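Local structure of IG hypothetical 16092 (Bacillus cereus ATCC 14579, 1YQH) at the interface of chains A and B and the interface of chains A and C. The protein is of unknown function but belongs to the UPF0045 (DUF77) family of thiamine-binding-type proteins, and may therefore bind thiamine or a related small molecule. Numbering follows the deposited sequence. Chains: chain A/B/C, IG hypothetical 16092.

Contact 1: the interface of chains A and B. Residues chain A 9-11, 47, 49, 81, 95; chain B 46-47.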
ATOM      1  N   THR A   9     -13.431   3.845   6.781  1.00 11.07           N
ATOM      2  CA  THR A   9     -13.230   2.504   6.278  1.00 11.77           C
ATOM      3  C   THR A   9     -11.709   2.367   6.056  1.00 11.80           C
ATOM      4  O   THR A   9     -11.042   3.331   5.674  1.00 10.90           O
ATOM      5  CB  THR A   9     -14.064   2.289   4.988  1.00 11.99           C
ATOM      6  OG1 THR A   9     -15.466   2.448   5.307  1.00 13.96           O
ATOM      7  CG2 THR A   9     -13.851   0.901   4.414  1.00 13.53           C
HETATM    8  N   MSE A  10     -11.174   1.186   6.335  1.00 12.25           N
HETATM    9  CA  MSE A  10      -9.738   0.954   6.315  1.00 14.75           C
HETATM   10  C   MSE A  10      -9.505  -0.474   5.825  1.00 13.61           C
HETATM   11  O   MSE A  10     -10.375  -1.334   5.991  1.00 13.50           O
HETATM   12  CB  MSE A  10      -9.219   1.104   7.747  1.00 14.65           C
HETATM   13  CG  MSE A  10      -7.729   1.015   7.928  1.00 17.32           C
HETATM   14 SE   MSE A  10      -7.324   1.124   9.820  1.00 22.82          SE
HETATM   15  CE  MSE A  10      -7.926   2.966  10.194  1.00 17.35           C
ATOM     16  N   SER A  11      -8.367  -0.721   5.179  1.00 11.56           N
ATOM     17  CA  SER A  11      -7.901  -2.083   5.028  1.00 11.06           C
ATOM     18  C   SER A  11      -6.493  -2.197   5.558  1.00 10.74           C
ATOM     19  O   SER A  11      -5.767  -1.194   5.649  1.00 11.24           O
ATOM     20  CB  SER A  11      -7.983  -2.560   3.570  1.00 11.13           C
ATOM     21  OG  SER A  11      -7.073  -1.858   2.745  1.00 12.48           O
ATOM     22  N   GLU A  47      -5.928  -8.270   1.899  0.50 10.99           N
ATOM     23  CA  GLU A  47      -6.176  -7.211   2.891  0.50 11.47           C
ATOM     24  C   GLU A  47      -7.442  -7.546   3.678  0.50 10.99           C
ATOM     25  O   GLU A  47      -8.354  -8.177   3.137  0.50 11.00           O
ATOM     26  CB  GLU A  47      -6.415  -5.846   2.202  0.50 11.79           C
ATOM     27  CG  GLU A  47      -5.386  -5.377   1.166  0.50 13.56           C
ATOM     28  CD  GLU A  47      -3.968  -5.222   1.714  0.50 13.06           C
ATOM     29  OE1 GLU A  47      -3.775  -4.976   2.927  0.50 13.23           O
ATOM     30  OE2 GLU A  47      -3.031  -5.349   0.908  0.50 12.66           O
ATOM     31  N   THR A  49     -10.609  -5.711   5.538  1.00  9.40           N
ATOM     32  CA  THR A  49     -11.315  -4.431   5.576  1.00  9.80           C
ATOM     33  C   THR A  49     -11.955  -4.263   6.951  1.00  8.76           C
ATOM     34  O   THR A  49     -12.511  -5.231   7.475  1.00  9.54           O
ATOM     35  CB  THR A  49     -12.423  -4.391   4.504  1.00 10.36           C
ATOM     36  OG1 THR A  49     -11.845  -4.674   3.224  1.00 13.59           O
ATOM     37  CG2 THR A  49     -13.090  -3.000   4.472  1.00  9.82           C
ATOM     38  N   LYS A  81      -4.512   1.090   4.504  1.00 13.20           N
ATOM     39  CA  LYS A  81      -5.093   2.112   3.650  1.00 13.90           C
ATOM     40  C   LYS A  81      -6.340   2.650   4.350  1.00 13.29           C
ATOM     41  O   LYS A  81      -7.177   1.867   4.818  1.00 14.00           O
ATOM     42  CB  LYS A  81      -5.465   1.540   2.289  1.00 14.46           C
ATOM     43  CG  LYS A  81      -5.578   2.601   1.201  1.00 18.42           C
ATOM     44  CD  LYS A  81      -5.690   1.972  -0.184  1.00 24.04           C
ATOM     45  CE  LYS A  81      -4.331   1.551  -0.773  1.00 26.31           C
ATOM     46  NZ  LYS A  81      -3.482   2.697  -1.241  1.00 28.43           N
ATOM     47  N   LYS A  95     -19.276   1.859  -0.819  1.00 18.34           N
ATOM     48  CA  LYS A  95     -18.241   1.598  -1.816  1.00 18.47           C
ATOM     49  C   LYS A  95     -18.450   0.317  -2.622  1.00 18.40           C
ATOM     50  O   LYS A  95     -18.022   0.248  -3.773  1.00 19.28           O
ATOM     51  CB  LYS A  95     -16.856   1.644  -1.167  1.00 18.50           C
ATOM     52  CG  LYS A  95     -16.623   3.001  -0.475  1.00 19.45           C
ATOM     53  CD  LYS A  95     -15.190   3.242  -0.088  1.00 20.33           C
ATOM     54  CE  LYS A  95     -14.352   3.644  -1.277  1.00 20.43           C
ATOM     55  NZ  LYS A  95     -12.907   3.539  -0.910  1.00 19.10           N
TER
HETATM   56  N   MSE B  46     -11.784  -0.984  -0.244  1.00 10.88           N
HETATM   57  CA  MSE B  46     -10.533  -0.248  -0.456  1.00 10.93           C
HETATM   58  C   MSE B  46      -9.723  -0.736  -1.649  1.00 10.80           C
HETATM   59  O   MSE B  46      -8.873  -0.002  -2.172  1.00 11.75           O
HETATM   60  CB  MSE B  46      -9.619  -0.304   0.785  1.00 11.45           C
HETATM   61  CG  MSE B  46     -10.226   0.213   2.083  1.00 13.08           C
HETATM   62 SE   MSE B  46     -10.857   2.051   1.934  1.00 20.54          SE
HETATM   63  CE  MSE B  46      -9.150   2.975   1.520  1.00 16.04           C
ATOM     64  N   GLU B  47      -9.975  -1.967  -2.068  0.50  9.95           N
ATOM     65  CA  GLU B  47      -9.271  -2.543  -3.212  0.50  9.72           C
ATOM     66  C   GLU B  47     -10.057  -3.707  -3.792  0.50  9.98           C
ATOM     67  O   GLU B  47     -10.893  -4.308  -3.110  0.50 10.35           O
ATOM     68  CB  GLU B  47      -7.841  -2.981  -2.834  0.50  9.51           C
ATOM     69  CG  GLU B  47      -7.729  -4.048  -1.734  0.50  8.25           C
ATOM     70  CD  GLU B  47      -7.899  -3.481  -0.316  0.50  7.23           C
ATOM     71  OE1 GLU B  47      -7.246  -2.471   0.016  0.50  6.82           O
ATOM     72  OE2 GLU B  47      -8.675  -4.058   0.469  0.50  7.75           O
TER
HETATM   73  O   HOH W   1     -11.214  -3.339   0.927  1.00 16.97           O
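B:Glu47 turns its CG between its own backbone N and carbonyl carbon (chi1 60°) and bends again at chi2, which folds the carboxylate back towards A:Ser11. The serine OG takes the same kind of first torsion (chi1 67°) and donates to OE1 of B:Glu47 at 2.8 Å, on the syn lone pair of that oxygen. The other oxygen, OE2 of B:Glu47, meets water 1 at 2.7 Å, and the same water reaches the hydroxyl OG1 of A:Thr49 and the backbone N of B:Met46. Serine and water together would fix the rotation of the carboxylate. The side chain of A:Glu47 crosses that of B:Glu47 at about a right angle, its CG lying 3.5 Å from CD of B:Glu47. OE1 of A:Glu47 and OE1 of B:Glu47 stay 5.2 Å apart, so like charges, if both are present, are not in contact. Selenomethionine B:Met46 curls over strand 8-17, with CB and CG against A:Ser11. Its methyl CE rests on the aliphatic stem of A:Lys81, 3.6 Å from CG, while SE lies 3.8 Å from the side-chain amine NZ of A:Lys95 and the side chain runs antiparallel to that of A:Thr9. The patch thus seats a loop of chain B on the sheet of chain A through the serine-carboxylate bond, the shared water and the packing of the B:Met46 side chain; the two-fold axis repeats it with the chains exchanged, so it probably helps hold the A-B pair, if that pair is the biological one.

Contact 2: the interface of chains A and C. Residues chain A 74-77; chain C 83-85.
A:Glu75 meets C:His83 and C:Arg85 through one carboxylate oxygen, OE1, which accepts from three nitrogens. The arginine comes side-on: NE at 2.9 Å and NH2 at 2.8 Å from OE1 of A:Glu75 both approach nearly along its C-O axis, and the NH2 bond is also a salt bridge. The guanidinium and carboxylate planes are only 15° apart. The imidazole arrives from another direction, its NE2 2.9 Å from OE1 and well above the carboxylate plane, although OE1 lies in the plane of the ring. The two residues therefore hold OE1 from different directions, the arginine roughly in line with the C-O bond and the histidine from above the plane, and the positive guanidinium would probably favour the charged form of the carboxylate. The extended chain of A:Glu75 beyond CG (chi2 -177°) carries the carboxylate out alongside the arginine. Packing is tight at the histidine, where the methyl CD1 of A:Ile77 sits over the centre of one ring face, 3.6 Å from the centroid, while the glutamate takes the edge. Backbone bonds between A:Val76 and C:Tyr84 run both ways, each 2.9 Å between N and O. The contact is looser towards A:Glu74, which offers little beyond its carbonyl O, 3.5 Å from CG of C:Arg85; its side chain turns away from chain C. The site lies where the start of strand 75-84 of chain A pairs antiparallel with the end of the same strand in chain C, joining the two sheets edge to edge.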
ATOM      1  N   GLU A  74       9.573 -12.330  14.275  1.00 12.30           N
ATOM      2  CA  GLU A  74      10.670 -11.448  14.638  1.00 13.59           C
ATOM      3  C   GLU A  74      10.416 -10.032  14.111  1.00 13.02           C
ATOM      4  O   GLU A  74      10.849  -9.047  14.718  1.00 12.95           O
ATOM      5  CB  GLU A  74      11.994 -12.021  14.122  1.00 14.43           C
ATOM      6  CG  GLU A  74      12.570 -13.159  15.013  1.00 19.72           C
ATOM      7  CD  GLU A  74      11.812 -14.506  14.926  1.00 25.68           C
ATOM      8  OE1 GLU A  74      11.612 -15.159  15.983  1.00 28.94           O
ATOM      9  OE2 GLU A  74      11.436 -14.928  13.816  1.00 27.00           O
ATOM     10  N   GLU A  75       9.703  -9.932  12.991  1.00 11.35           N
ATOM     11  CA  GLU A  75       9.338  -8.628  12.442  1.00 11.87           C
ATOM     12  C   GLU A  75       8.086  -8.741  11.598  1.00 10.88           C
ATOM     13  O   GLU A  75       7.690  -9.839  11.201  1.00 10.47           O
ATOM     14  CB  GLU A  75      10.491  -8.002  11.640  1.00 11.67           C
ATOM     15  CG  GLU A  75      10.913  -8.807  10.403  1.00 13.31           C
ATOM     16  CD  GLU A  75      12.106  -8.201   9.655  1.00 14.56           C
ATOM     17  OE1 GLU A  75      12.832  -7.355  10.223  1.00 15.38           O
ATOM     18  OE2 GLU A  75      12.328  -8.598   8.487  1.00 19.77           O
ATOM     19  N   VAL A  76       7.465  -7.600  11.319  1.00 10.57           N
ATOM     20  CA  VAL A  76       6.227  -7.593  10.558  1.00 10.95           C
ATOM     21  C   VAL A  76       6.252  -6.390   9.646  1.00 11.00           C
ATOM     22  O   VAL A  76       6.657  -5.308  10.069  1.00 11.15           O
ATOM     23  CB  VAL A  76       4.982  -7.441  11.489  1.00 11.63           C
ATOM     24  CG1 VAL A  76       3.691  -7.516  10.674  1.00 12.44           C
ATOM     25  CG2 VAL A  76       4.984  -8.474  12.615  1.00 11.56           C
ATOM     26  N   ILE A  77       5.815  -6.579   8.402  1.00 10.42           N
ATOM     27  CA  ILE A  77       5.564  -5.446   7.517  1.00 10.31           C
ATOM     28  C   ILE A  77       4.051  -5.263   7.474  1.00 10.84           C
ATOM     29  O   ILE A  77       3.310  -6.175   7.054  1.00 10.41           O
ATOM     30  CB  ILE A  77       6.114  -5.680   6.092  1.00 11.05           C
ATOM     31  CG1 ILE A  77       7.607  -6.036   6.107  1.00 11.72           C
ATOM     32  CG2 ILE A  77       5.818  -4.463   5.177  1.00 11.09           C
ATOM     33  CD1 ILE A  77       8.542  -4.941   6.691  1.00 14.27           C
TER
ATOM     34  N   HIS C  83       7.418  -0.940   9.141  1.00  9.59           N
ATOM     35  CA  HIS C  83       8.354  -2.021   9.445  1.00  9.99           C
ATOM     36  C   HIS C  83       8.488  -2.080  10.956  1.00  9.91           C
ATOM     37  O   HIS C  83       9.063  -1.186  11.585  1.00 10.24           O
ATOM     38  CB  HIS C  83       9.733  -1.783   8.796  1.00  9.88           C
ATOM     39  CG  HIS C  83      10.608  -3.000   8.801  1.00 10.41           C
ATOM     40  ND1 HIS C  83      11.573  -3.229   7.845  1.00 12.15           N
ATOM     41  CD2 HIS C  83      10.655  -4.057   9.646  1.00 12.33           C
ATOM     42  CE1 HIS C  83      12.189  -4.370   8.109  1.00 13.14           C
ATOM     43  NE2 HIS C  83      11.646  -4.896   9.193  1.00 10.86           N
ATOM     44  N   TYR C  84       7.919  -3.136  11.535  1.00  9.81           N
ATOM     45  CA  TYR C  84       7.788  -3.274  12.973  1.00 10.13           C
ATOM     46  C   TYR C  84       8.704  -4.404  13.442  1.00 10.56           C
ATOM     47  O   TYR C  84       8.541  -5.554  13.037  1.00 10.62           O
ATOM     48  CB  TYR C  84       6.315  -3.580  13.288  1.00 10.59           C
ATOM     49  CG  TYR C  84       5.963  -3.636  14.750  1.00 11.72           C
ATOM     50  CD1 TYR C  84       6.108  -2.509  15.567  1.00 14.38           C
ATOM     51  CD2 TYR C  84       5.457  -4.808  15.314  1.00 12.52           C
ATOM     52  CE1 TYR C  84       5.776  -2.557  16.917  1.00 14.93           C
ATOM     53  CE2 TYR C  84       5.119  -4.862  16.674  1.00 14.09           C
ATOM     54  CZ  TYR C  84       5.280  -3.729  17.457  1.00 13.61           C
ATOM     55  OH  TYR C  84       4.944  -3.764  18.798  1.00 15.71           O
ATOM     56  N   ARG C  85       9.680  -4.066  14.280  1.00 10.11           N
ATOM     57  CA  ARG C  85      10.618  -5.041  14.838  1.00 10.52           C
ATOM     58  C   ARG C  85      10.903  -4.586  16.266  1.00 10.96           C
ATOM     59  O   ARG C  85      11.971  -4.028  16.532  1.00 11.43           O
ATOM     60  CB  ARG C  85      11.904  -5.089  14.016  1.00 10.48           C
ATOM     61  CG  ARG C  85      12.893  -6.183  14.431  1.00 10.53           C
ATOM     62  CD  ARG C  85      14.261  -5.893  13.839  1.00 13.32           C
ATOM     63  NE  ARG C  85      14.287  -6.083  12.388  1.00 14.94           N
ATOM     64  CZ  ARG C  85      15.078  -5.414  11.546  1.00 15.27           C
ATOM     65  NH1 ARG C  85      15.916  -4.482  11.998  1.00 15.89           N
ATOM     66  NH2 ARG C  85      15.045  -5.690  10.252  1.00 14.70           N
TER

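Contact 3: the interface of chains A and B. Residues chain A 31, 35, 43-44; chain B 96, 99-100.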
ATOM      1  N   ILE A  31      -5.539 -11.985  12.726  1.00 10.05           N
ATOM      2  CA  ILE A  31      -6.969 -11.951  12.377  1.00 10.82           C
ATOM      3  C   ILE A  31      -7.843 -12.164  13.624  1.00 10.56           C
ATOM      4  O   ILE A  31      -8.922 -11.573  13.742  1.00 10.24           O
ATOM      5  CB  ILE A  31      -7.294 -12.943  11.233  1.00 10.64           C
ATOM      6  CG1 ILE A  31      -6.498 -12.583   9.966  1.00 12.91           C
ATOM      7  CG2 ILE A  31      -8.808 -12.977  10.953  1.00 11.23           C
ATOM      8  CD1 ILE A  31      -6.780 -11.207   9.421  1.00 17.60           C
ATOM      9  N   GLN A  35     -11.161 -10.318  14.860  1.00  9.31           N
ATOM     10  CA  GLN A  35     -12.394 -11.064  15.154  1.00  9.83           C
ATOM     11  C   GLN A  35     -12.931 -10.711  16.533  1.00  9.83           C
ATOM     12  O   GLN A  35     -14.151 -10.657  16.740  1.00 10.31           O
ATOM     13  CB  GLN A  35     -12.143 -12.565  15.040  1.00  9.62           C
ATOM     14  CG  GLN A  35     -11.923 -13.032  13.574  1.00 10.15           C
ATOM     15  CD  GLN A  35     -11.455 -14.476  13.456  1.00 11.01           C
ATOM     16  OE1 GLN A  35     -11.778 -15.175  12.481  1.00 14.31           O
ATOM     17  NE2 GLN A  35     -10.707 -14.931  14.439  1.00 12.30           N
ATOM     18  N   VAL A  43     -12.448 -10.245   5.857  1.00 11.06           N
ATOM     19  CA  VAL A  43     -11.137 -10.742   5.477  1.00 10.87           C
ATOM     20  C   VAL A  43     -11.112 -11.012   3.963  1.00 10.94           C
ATOM     21  O   VAL A  43     -11.955 -11.750   3.429  1.00 11.59           O
ATOM     22  CB  VAL A  43     -10.762 -12.013   6.280  1.00  9.95           C
ATOM     23  CG1 VAL A  43      -9.385 -12.524   5.847  1.00 11.30           C
ATOM     24  CG2 VAL A  43     -10.760 -11.713   7.799  1.00 10.25           C
ATOM     25  N   GLY A  44     -10.175 -10.359   3.278  1.00 10.70           N
ATOM     26  CA  GLY A  44      -9.939 -10.617   1.849  1.00 11.27           C
ATOM     27  C   GLY A  44      -8.632 -11.358   1.661  1.00 11.19           C
ATOM     28  O   GLY A  44      -7.866 -11.563   2.617  1.00 11.71           O
TER
ATOM     29  N   VAL B  96      -8.606 -17.168   2.302  1.00 17.17           N
ATOM     30  CA  VAL B  96      -9.786 -16.714   3.049  1.00 16.70           C
ATOM     31  C   VAL B  96     -10.673 -17.784   3.693  1.00 16.51           C
ATOM     32  O   VAL B  96     -11.541 -17.437   4.486  1.00 16.26           O
ATOM     33  CB  VAL B  96     -10.700 -15.771   2.207  1.00 17.02           C
ATOM     34  CG1 VAL B  96      -9.898 -14.605   1.633  1.00 16.65           C
ATOM     35  CG2 VAL B  96     -11.408 -16.543   1.120  1.00 17.01           C
ATOM     36  N   TYR B  99     -11.702 -17.796   7.309  1.00 18.23           N
ATOM     37  CA  TYR B  99     -12.089 -16.487   7.834  1.00 19.14           C
ATOM     38  C   TYR B  99     -13.424 -15.942   7.368  1.00 19.84           C
ATOM     39  O   TYR B  99     -13.793 -14.814   7.722  1.00 20.19           O
ATOM     40  CB  TYR B  99     -11.008 -15.471   7.492  1.00 18.92           C
ATOM     41  CG  TYR B  99      -9.652 -15.839   8.008  1.00 19.68           C
ATOM     42  CD1 TYR B  99      -8.559 -15.911   7.147  1.00 18.37           C
ATOM     43  CD2 TYR B  99      -9.457 -16.123   9.364  1.00 19.68           C
ATOM     44  CE1 TYR B  99      -7.299 -16.232   7.622  1.00 20.59           C
ATOM     45  CE2 TYR B  99      -8.204 -16.454   9.841  1.00 20.71           C
ATOM     46  CZ  TYR B  99      -7.138 -16.511   8.976  1.00 20.53           C
ATOM     47  OH  TYR B  99      -5.894 -16.831   9.453  1.00 22.10           O
ATOM     48  N   ARG B 100     -14.138 -16.730   6.575  1.00 19.88           N
ATOM     49  CA  ARG B 100     -15.457 -16.353   6.096  1.00 20.85           C
ATOM     50  C   ARG B 100     -16.465 -17.472   6.333  1.00 21.66           C
ATOM     51  O   ARG B 100     -16.174 -18.631   6.042  1.00 21.46           O
ATOM     52  CB  ARG B 100     -15.391 -16.038   4.611  1.00 20.67           C
ATOM     53  CG  ARG B 100     -14.655 -14.755   4.293  1.00 21.72           C
ATOM     54  CD  ARG B 100     -14.862 -14.428   2.836  1.00 23.49           C
ATOM     55  NE  ARG B 100     -14.172 -13.211   2.442  1.00 23.05           N
ATOM     56  CZ  ARG B 100     -14.480 -12.495   1.364  1.00 23.37           C
ATOM     57  NH1 ARG B 100     -13.789 -11.400   1.085  1.00 20.20           N
ATOM     58  NH2 ARG B 100     -15.482 -12.871   0.567  1.00 22.47           N
TER
HETATM   59  O   HOH W   2     -14.304 -12.199   6.877  1.00 13.49           O
HETATM   60  O   HOH W   3     -13.547 -14.396  10.380  1.00 17.41           O
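The ring of B:Tyr99 lies across A:Ile31 and A:Val43, which both approach from the same side of its plane. CG1 of A:Ile31 stands over that face, offset towards the rim, and CG2 of the same residue comes to 3.6 Å from the ring carbon CD2. A:Val43 packs nearer the root of the tyrosine: its CG1, anti to the backbone N (chi1 179°), reaches CD1 and CB, each at 3.7 Å. The amide of A:Gln35 is turned steeply to the ring, 69° between planes, and its OE1 joins the carbonyl O of B:Tyr99 through water 3. Water 2 links that carbonyl to the backbone N of A:Val43. B:Arg100, extended from CG to NE, presents the edge of its guanidinium to the carbonyl O of A:Val43. NE donates at 2.8 Å to this O, nearly in line with the C=O, and NH1 at 3.0 Å from a position above the carbonyl plane; both bonds lie in the guanidinium plane. A:Val43 thus has both backbone polar groups engaged with chain B, one directly and one through water. The methyl CG1 of B:Val96 touches A:Gly44. The site joins helix 23-36 and the end of strand 40-43 of chain A to the C-terminal segment of chain B, from helix 92-96 onwards.

Contacts 1 and 3 belong to the same A-B interface, their C-alpha centres about 13 Å apart, while contact 2, on the A-C interface, lies about 21 Å from each. Strand 75-84 of chain A serves both interfaces: A:Lys81 faces chain B in contact 1, and the strand's first residues pair with chain C in contact 2. Helix 92-96 likewise recurs, from chain A in contact 1 and from chain B in contact 3. One subunit can therefore hold two different partners at once, which fits the tetramer of the deposited assembly, though the structure alone does not prove that this is the biological form.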